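Local structure of Low molecular weight phosphotyrosine phosphatase family protein (Streptococcus pyogenes, 5GOT) at residues D40-H43 and G44-I47; I71-T74 and D75-F79; L93-M96 and S97-W101. The protein probably removes phosphate from phosphotyrosine residues of proteins by hydrolysing the ester, as a low molecular weight protein tyrosine phosphatase. All coordinates share one frame; numbering follows the deposited sequence.

Interaction 1 (D40-H43 and G44-I47); sequences DWEH and GNPI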
loop_
_atom_site.group_PDB
_atom_site.type_symbol
_atom_site.label_atom_id
_atom_site.label_comp_id
_atom_site.label_asym_id
_atom_site.label_seq_id
_atom_site.Cartn_x
_atom_site.Cartn_y
_atom_site.Cartn_z
ATOM N N ASP A 40 11.711 -2.390 11.144
ATOM C CA ASP A 40 11.922 -1.295 12.084
ATOM C C ASP A 40 12.611 -0.092 11.478
ATOM O O ASP A 40 12.665 0.956 12.128
ATOM C CB ASP A 40 12.837 -1.757 13.225
ATOM C CG ASP A 40 12.115 -1.924 14.492
ATOM O OD1 ASP A 40 10.894 -1.651 14.500
ATOM O OD2 ASP A 40 12.757 -2.322 15.492
ATOM N N TRP A 41 13.185 -0.243 10.287
ATOM C CA TRP A 41 14.335 0.555 9.892
ATOM C C TRP A 41 14.013 2.030 9.669
ATOM O O TRP A 41 14.943 2.834 9.590
ATOM C CB TRP A 41 14.958 -0.062 8.641
ATOM C CG TRP A 41 15.437 -1.476 8.864
ATOM C CD1 TRP A 41 15.378 -2.194 10.031
ATOM C CD2 TRP A 41 16.062 -2.332 7.902
ATOM N NE1 TRP A 41 15.928 -3.436 9.850
ATOM C CE2 TRP A 41 16.351 -3.551 8.552
ATOM C CE3 TRP A 41 16.399 -2.190 6.549
ATOM C CZ2 TRP A 41 16.963 -4.618 7.899
ATOM C CZ3 TRP A 41 17.013 -3.248 5.903
ATOM C CH2 TRP A 41 17.285 -4.449 6.578
ATOM N N GLU A 42 12.738 2.406 9.571
ATOM C CA GLU A 42 12.361 3.798 9.360
ATOM C C GLU A 42 11.283 4.233 10.344
ATOM O O GLU A 42 10.623 5.256 10.119
ATOM C CB GLU A 42 11.881 4.014 7.917
ATOM C CG GLU A 42 12.949 3.745 6.844
ATOM C CD GLU A 42 13.985 4.865 6.754
ATOM O OE1 GLU A 42 13.762 5.911 7.399
ATOM O OE2 GLU A 42 15.007 4.715 6.036
ATOM N N HIS A 43 11.088 3.478 11.429
ATOM C CA HIS A 43 9.876 3.628 12.226
ATOM C C HIS A 43 9.786 5.024 12.825
ATOM O O HIS A 43 10.773 5.568 13.333
ATOM C CB HIS A 43 9.815 2.557 13.321
ATOM C CG HIS A 43 10.663 2.858 14.518
ATOM N ND1 HIS A 43 10.244 3.692 15.534
ATOM C CD2 HIS A 43 11.905 2.440 14.860
ATOM C CE1 HIS A 43 11.195 3.777 16.449
ATOM N NE2 HIS A 43 12.211 3.024 16.066
ATOM N N GLY A 44 8.598 5.616 12.736
ATOM C CA GLY A 44 8.368 6.949 13.219
ATOM C C GLY A 44 8.636 8.054 12.220
ATOM O O GLY A 44 8.151 9.170 12.418
ATOM N N ASN A 45 9.376 7.776 11.140
ATOM C CA ASN A 45 9.729 8.812 10.180
ATOM C C ASN A 45 8.562 9.108 9.238
ATOM O O ASN A 45 7.757 8.227 8.930
ATOM C CB ASN A 45 10.954 8.391 9.376
ATOM C CG ASN A 45 12.169 8.225 10.242
ATOM O OD1 ASN A 45 12.251 8.834 11.309
ATOM N ND2 ASN A 45 13.115 7.400 9.810
ATOM N N PRO A 46 8.432 10.347 8.782
ATOM C CA PRO A 46 7.295 10.694 7.928
ATOM C C PRO A 46 7.466 10.126 6.526
ATOM O O PRO A 46 8.488 9.532 6.170
ATOM C CB PRO A 46 7.314 12.224 7.929
ATOM C CG PRO A 46 8.735 12.569 8.193
ATOM C CD PRO A 46 9.259 11.522 9.116
ATOM N N ILE A 47 6.419 10.314 5.723
ATOM C CA ILE A 47 6.487 9.931 4.320
ATOM C C ILE A 47 7.708 10.572 3.685
ATOM O O ILE A 47 8.009 11.747 3.918
ATOM C CB ILE A 47 5.195 10.334 3.593
ATOM C CG1 ILE A 47 3.993 9.620 4.223
ATOM C CG2 ILE A 47 5.292 9.992 2.122
ATOM C CD1 ILE A 47 2.671 10.207 3.810
HETATM O O HOH W 1 11.681 8.447 14.349
#
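The flat groups that meet here are the carboxylate of Glu42 and the carboxamide of Asn45, their planes turned 64° apart and their side chains crossing at about a right angle. Asn45 ND2 donates a hydrogen bond to Glu42 OE1 at 2.9 Å; OE1 is met nearly along its C-O axis and lies close to the amide plane. The Glu42 chain folds back at chi2 (-75°), which brings its carboxylate round to Asn45. On the oxygen of the amide, a water 3.1 Å from Asn45 OD1 donates to it and also to His43 O, so both ends of the carboxamide are engaged and its rotation is fixed. The His43 ring has Asp40 O in plane at its edge, while His43 CB lies 3.3 Å from Gly44 N. In the backbone, Asn45 N donates to Glu42 O at 3.0 Å, closing the turn. Gly44 takes a positive phi (89°), the backbone shape expected at the third position of a type II turn. The arrangement is thus the type II beta turn of Glu42 to Asn45, which overlaps, through Glu42 and His43, a type I turn from Asp40 to His43 in this surface loop.

Interaction 2 (I71-T74 and D75-F79); sequences ITIT and DFNTF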
loop_
_atom_site.group_PDB
_atom_site.type_symbol
_atom_site.label_atom_id
_atom_site.label_comp_id
_atom_site.label_asym_id
_atom_site.label_seq_id
_atom_site.Cartn_x
_atom_site.Cartn_y
_atom_site.Cartn_z
ATOM N N ILE A 71 4.387 -3.530 10.781
ATOM C CA ILE A 71 3.191 -4.362 10.874
ATOM C C ILE A 71 3.260 -5.218 12.134
ATOM O O ILE A 71 4.336 -5.682 12.535
ATOM C CB ILE A 71 3.042 -5.212 9.597
ATOM C CG1 ILE A 71 1.671 -5.900 9.566
ATOM C CG2 ILE A 71 4.167 -6.220 9.486
ATOM C CD1 ILE A 71 1.293 -6.466 8.205
ATOM N N THR A 72 2.112 -5.418 12.780
ATOM C CA THR A 72 2.044 -6.116 14.060
ATOM C C THR A 72 1.177 -7.363 13.958
ATOM O O THR A 72 0.415 -7.548 13.008
ATOM C CB THR A 72 1.488 -5.207 15.171
ATOM O OG1 THR A 72 0.119 -4.885 14.891
ATOM C CG2 THR A 72 2.314 -3.911 15.299
ATOM N N ILE A 73 1.276 -8.212 14.988
ATOM C CA ILE A 73 0.420 -9.394 15.058
ATOM C C ILE A 73 -1.043 -8.985 14.996
ATOM O O ILE A 73 -1.861 -9.643 14.339
ATOM C CB ILE A 73 0.721 -10.211 16.330
ATOM C CG1 ILE A 73 2.124 -10.815 16.258
ATOM C CG2 ILE A 73 -0.321 -11.315 16.525
ATOM C CD1 ILE A 73 2.485 -11.657 17.481
ATOM N N THR A 74 -1.394 -7.880 15.658
ATOM C CA THR A 74 -2.763 -7.387 15.567
ATOM C C THR A 74 -3.154 -7.139 14.119
ATOM O O THR A 74 -4.275 -7.461 13.698
ATOM C CB THR A 74 -2.927 -6.096 16.369
ATOM O OG1 THR A 74 -2.122 -6.151 17.556
ATOM C CG2 THR A 74 -4.385 -5.920 16.738
ATOM N N ASP A 75 -2.235 -6.554 13.346
ATOM C CA ASP A 75 -2.524 -6.223 11.953
ATOM C C ASP A 75 -2.788 -7.471 11.129
ATOM O O ASP A 75 -3.726 -7.507 10.321
ATOM C CB ASP A 75 -1.364 -5.435 11.352
ATOM C CG ASP A 75 -1.129 -4.122 12.050
ATOM O OD1 ASP A 75 -2.125 -3.488 12.458
ATOM O OD2 ASP A 75 0.055 -3.725 12.164
ATOM N N PHE A 76 -1.942 -8.497 11.285
ATOM C CA PHE A 76 -2.155 -9.733 10.531
ATOM C C PHE A 76 -3.524 -10.338 10.818
ATOM O O PHE A 76 -4.101 -10.992 9.943
ATOM C CB PHE A 76 -1.069 -10.761 10.844
ATOM C CG PHE A 76 0.232 -10.516 10.147
ATOM C CD1 PHE A 76 0.404 -10.892 8.814
ATOM C CD2 PHE A 76 1.299 -9.951 10.825
ATOM C CE1 PHE A 76 1.623 -10.688 8.173
ATOM C CE2 PHE A 76 2.516 -9.741 10.191
ATOM C CZ PHE A 76 2.679 -10.111 8.859
ATOM N N ASN A 77 -4.059 -10.129 12.032
ATOM C CA ASN A 77 -5.381 -10.646 12.378
ATOM C C ASN A 77 -6.497 -9.758 11.850
ATOM O O ASN A 77 -7.554 -10.260 11.441
ATOM C CB ASN A 77 -5.521 -10.781 13.897
ATOM C CG ASN A 77 -4.925 -12.068 14.421
ATOM O OD1 ASN A 77 -5.600 -13.095 14.472
ATOM N ND2 ASN A 77 -3.650 -12.022 14.808
ATOM N N THR A 78 -6.280 -8.443 11.860
ATOM C CA THR A 78 -7.337 -7.489 11.541
ATOM C C THR A 78 -7.514 -7.284 10.037
ATOM O O THR A 78 -8.648 -7.195 9.554
ATOM C CB THR A 78 -7.035 -6.150 12.213
ATOM O OG1 THR A 78 -6.698 -6.380 13.586
ATOM C CG2 THR A 78 -8.250 -5.226 12.128
ATOM N N PHE A 79 -6.429 -7.161 9.279
ATOM C CA PHE A 79 -6.573 -6.808 7.869
ATOM C C PHE A 79 -7.049 -8.003 7.052
ATOM O O PHE A 79 -6.697 -9.151 7.329
ATOM C CB PHE A 79 -5.256 -6.257 7.312
ATOM C CG PHE A 79 -4.958 -4.853 7.771
ATOM C CD1 PHE A 79 -5.630 -3.768 7.216
ATOM C CD2 PHE A 79 -4.032 -4.622 8.767
ATOM C CE1 PHE A 79 -5.365 -2.467 7.651
ATOM C CE2 PHE A 79 -3.775 -3.325 9.221
ATOM C CZ PHE A 79 -4.443 -2.252 8.652
HETATM O O HOH W 2 -1.210 -2.206 15.066
#
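Ile71 and Phe76 form the tightly packed half of this helix start. The Ile71 CD1 methyl lies over one face of the Phe76 ring in a CH-pi contact, 4.1 Å from the centroid and offset toward the rim, while Ile71 CG2 touches CE2. Ile71 CG1, anti to the backbone N (chi1 -170°), also rests against Asp75 CB. Beside this apolar pair stands a capping box, in which Thr72 and Asp75 each bind the other's backbone. Asp75 N donates to Thr72 OG1 at 3.3 Å, and Thr72 N returns a bond to Asp75 OD2 at 2.7 Å, reaching that oxygen on its anti side and 32° out of the carboxylate plane. The buried carboxylate is further held by a salt bridge from Arg36 to OD2 and by a water that donates to OD1 and also meets Thr72 OG1.

The exposed side has polar side chains folded back on the helix. Asn77 ND2 donates to Ile73 O at 3.0 Å, nearly straight at 168°, and Asn77 N reaches the same oxygen from the opposite face of its carbonyl plane. One residue along, Thr78 OG1 binds Thr74 O at 2.7 Å from above the carbonyl plane, whereas Thr78 N approaches it in the plane.

Helix 73-78 leads into strand 81-84. Ile71 and Phe76 pack on Leu93 and Met96 of helix 87-96, and the Phe79 side chain touches strands 2-8 and 31-37.

Interaction 3 (L93-M96 and S97-W101); sequences LKEM and SQHQW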
loop_
_atom_site.group_PDB
_atom_site.type_symbol
_atom_site.label_atom_id
_atom_site.label_comp_id
_atom_site.label_asym_id
_atom_site.label_seq_id
_atom_site.Cartn_x
_atom_site.Cartn_y
_atom_site.Cartn_z
ATOM N N LEU A 93 6.853 -10.774 4.753
ATOM C CA LEU A 93 5.561 -10.801 5.435
ATOM C C LEU A 93 5.186 -12.212 5.857
ATOM O O LEU A 93 4.597 -12.409 6.928
ATOM C CB LEU A 93 4.471 -10.218 4.540
ATOM C CG LEU A 93 4.355 -8.689 4.540
ATOM C CD1 LEU A 93 3.533 -8.235 3.332
ATOM C CD2 LEU A 93 3.722 -8.217 5.827
ATOM N N LYS A 94 5.512 -13.206 5.026
ATOM C CA LYS A 94 5.131 -14.577 5.346
ATOM C C LYS A 94 6.005 -15.157 6.456
ATOM O O LYS A 94 5.494 -15.830 7.359
ATOM C CB LYS A 94 5.180 -15.444 4.086
ATOM C CG LYS A 94 4.026 -15.184 3.113
ATOM C CD LYS A 94 4.192 -16.005 1.851
ATOM C CE LYS A 94 3.091 -15.729 0.842
ATOM N NZ LYS A 94 3.365 -16.412 -0.440
ATOM N N GLU A 95 7.316 -14.887 6.431
ATOM C CA GLU A 95 8.189 -15.453 7.461
ATOM C C GLU A 95 7.921 -14.819 8.819
ATOM O O GLU A 95 7.800 -15.522 9.829
ATOM C CB GLU A 95 9.671 -15.293 7.097
ATOM C CG GLU A 95 10.045 -15.461 5.627
ATOM C CD GLU A 95 9.757 -16.847 5.050
ATOM O OE1 GLU A 95 9.251 -17.762 5.766
ATOM O OE2 GLU A 95 10.052 -17.058 3.840
ATOM N N MET A 96 7.812 -13.487 8.866
ATOM C CA MET A 96 7.607 -12.830 10.152
ATOM C C MET A 96 6.288 -13.229 10.797
ATOM O O MET A 96 6.158 -13.136 12.024
ATOM C CB MET A 96 7.703 -11.305 10.000
ATOM C CG MET A 96 6.574 -10.634 9.238
ATOM S SD MET A 96 6.946 -8.887 8.935
ATOM C CE MET A 96 7.046 -8.251 10.627
ATOM N N SER A 97 5.318 -13.711 10.015
ATOM C CA SER A 97 4.072 -14.231 10.567
ATOM C C SER A 97 4.022 -15.760 10.593
ATOM O O SER A 97 2.948 -16.322 10.835
ATOM C CB SER A 97 2.872 -13.685 9.785
ATOM O OG SER A 97 2.906 -14.126 8.438
ATOM N N GLN A 98 5.147 -16.438 10.334
ATOM C CA GLN A 98 5.237 -17.910 10.346
ATOM C C GLN A 98 4.141 -18.560 9.509
ATOM O O GLN A 98 3.565 -19.586 9.883
ATOM C CB GLN A 98 5.205 -18.472 11.768
ATOM C CG GLN A 98 6.195 -17.843 12.714
ATOM C CD GLN A 98 5.501 -16.916 13.676
ATOM O OE1 GLN A 98 4.612 -17.340 14.415
ATOM N NE2 GLN A 98 5.879 -15.641 13.660
ATOM N N HIS A 99 3.834 -17.942 8.378
ATOM C CA HIS A 99 2.968 -18.536 7.366
ATOM C C HIS A 99 1.577 -18.855 7.899
ATOM O O HIS A 99 0.880 -19.707 7.341
ATOM C CB HIS A 99 3.621 -19.787 6.778
ATOM C CG HIS A 99 4.858 -19.503 5.983
ATOM N ND1 HIS A 99 4.831 -19.249 4.628
ATOM C CD2 HIS A 99 6.160 -19.447 6.348
ATOM C CE1 HIS A 99 6.060 -19.051 4.192
ATOM N NE2 HIS A 99 6.886 -19.160 5.216
ATOM N N GLN A 100 1.148 -18.174 8.967
ATOM C CA GLN A 100 -0.165 -18.390 9.559
ATOM C C GLN A 100 -1.292 -17.725 8.780
ATOM O O GLN A 100 -2.467 -18.053 9.012
ATOM C CB GLN A 100 -0.184 -17.869 10.994
ATOM C CG GLN A 100 0.864 -18.476 11.900
ATOM C CD GLN A 100 0.852 -17.847 13.294
ATOM O OE1 GLN A 100 1.827 -17.209 13.709
ATOM N NE2 GLN A 100 -0.254 -18.022 14.020
ATOM N N TRP A 101 -0.959 -16.817 7.861
ATOM C CA TRP A 101 -1.927 -15.969 7.182
ATOM C C TRP A 101 -1.628 -15.838 5.690
ATOM O O TRP A 101 -1.930 -14.801 5.090
ATOM C CB TRP A 101 -1.937 -14.568 7.792
ATOM C CG TRP A 101 -2.074 -14.561 9.271
ATOM C CD1 TRP A 101 -1.072 -14.424 10.205
ATOM C CD2 TRP A 101 -3.290 -14.698 9.998
ATOM N NE1 TRP A 101 -1.610 -14.467 11.478
ATOM C CE2 TRP A 101 -2.968 -14.633 11.376
ATOM C CE3 TRP A 101 -4.625 -14.868 9.621
ATOM C CZ2 TRP A 101 -3.936 -14.734 12.367
ATOM C CZ3 TRP A 101 -5.590 -14.956 10.614
ATOM C CH2 TRP A 101 -5.240 -14.893 11.965
HETATM O O HOH W 3 8.534 -15.802 12.947
#
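Lys94 and His99 meet where helix 87-96 runs out, and the carbonyls of Leu93, Lys94 and Glu95 find donors in the residues that follow. Lys94 O accepts from His99 N at 2.9 Å, and Glu95 O from Gln98 N at 2.9 Å; with Gln98 at positive phi, this pair of bonds is the Schellman motif. The second bond is fairly straight at the hydrogen (N-H...O 160°) but comes from well above the carbonyl plane of Glu95. A water also donates to Glu95 O and accepts from Gln98 NE2. Leu93 O is taken by the Ser97 hydroxyl, whose OG donates to it in the carbonyl plane at 2.8 Å; Ser97 OG stands between its backbone N and carbonyl carbon (chi1 63°), facing back along the helix. Ser97 N, by contrast, makes only weak bonds to the carbonyls of Leu93 and Lys94.

The His99 ring is held through both nitrogens. NE2 donates to Glu95 OE1 at 2.8 Å, from above the carboxylate plane, with the two planes 71° apart, while ND1 is hydrogen-bonded to Asp102. Two carboxylates around one imidazole would be expected to favour its protonated form. Lys94 CB makes a CH-pi contact over one face of the His99 ring, 4.1 Å from its centroid.

After the type I' turn of Ser97 to Gln100, the chain heads for strand 105-107. Ser97 packs on Phe76 of helix 73-78, Leu93 and Lys94 touch Ile105 of strand 105-107, and Trp101 meets Asn77.

How the interactions relate
From the N terminus, the chain leaves strand 31-37 and reaches interaction 1, whose two overlapping turns bend the loop toward helix 49-57. Interaction 2 opens helix 73-78, which precedes strand 81-84, and interaction 3 closes helix 87-96 before strand 105-107. The three follow in series, none nested in or crossing another. Interaction 1 stands apart, its centre about 18 Å from that of interaction 2 and about 22 Å from that of interaction 3, although backbone bonds from Gly44 and Asn45 to Ser68 tie its loop to the one leading into 71-74. Interactions 2 and 3 touch, joining the start of one helix to the end of the next beside the parallel sheet.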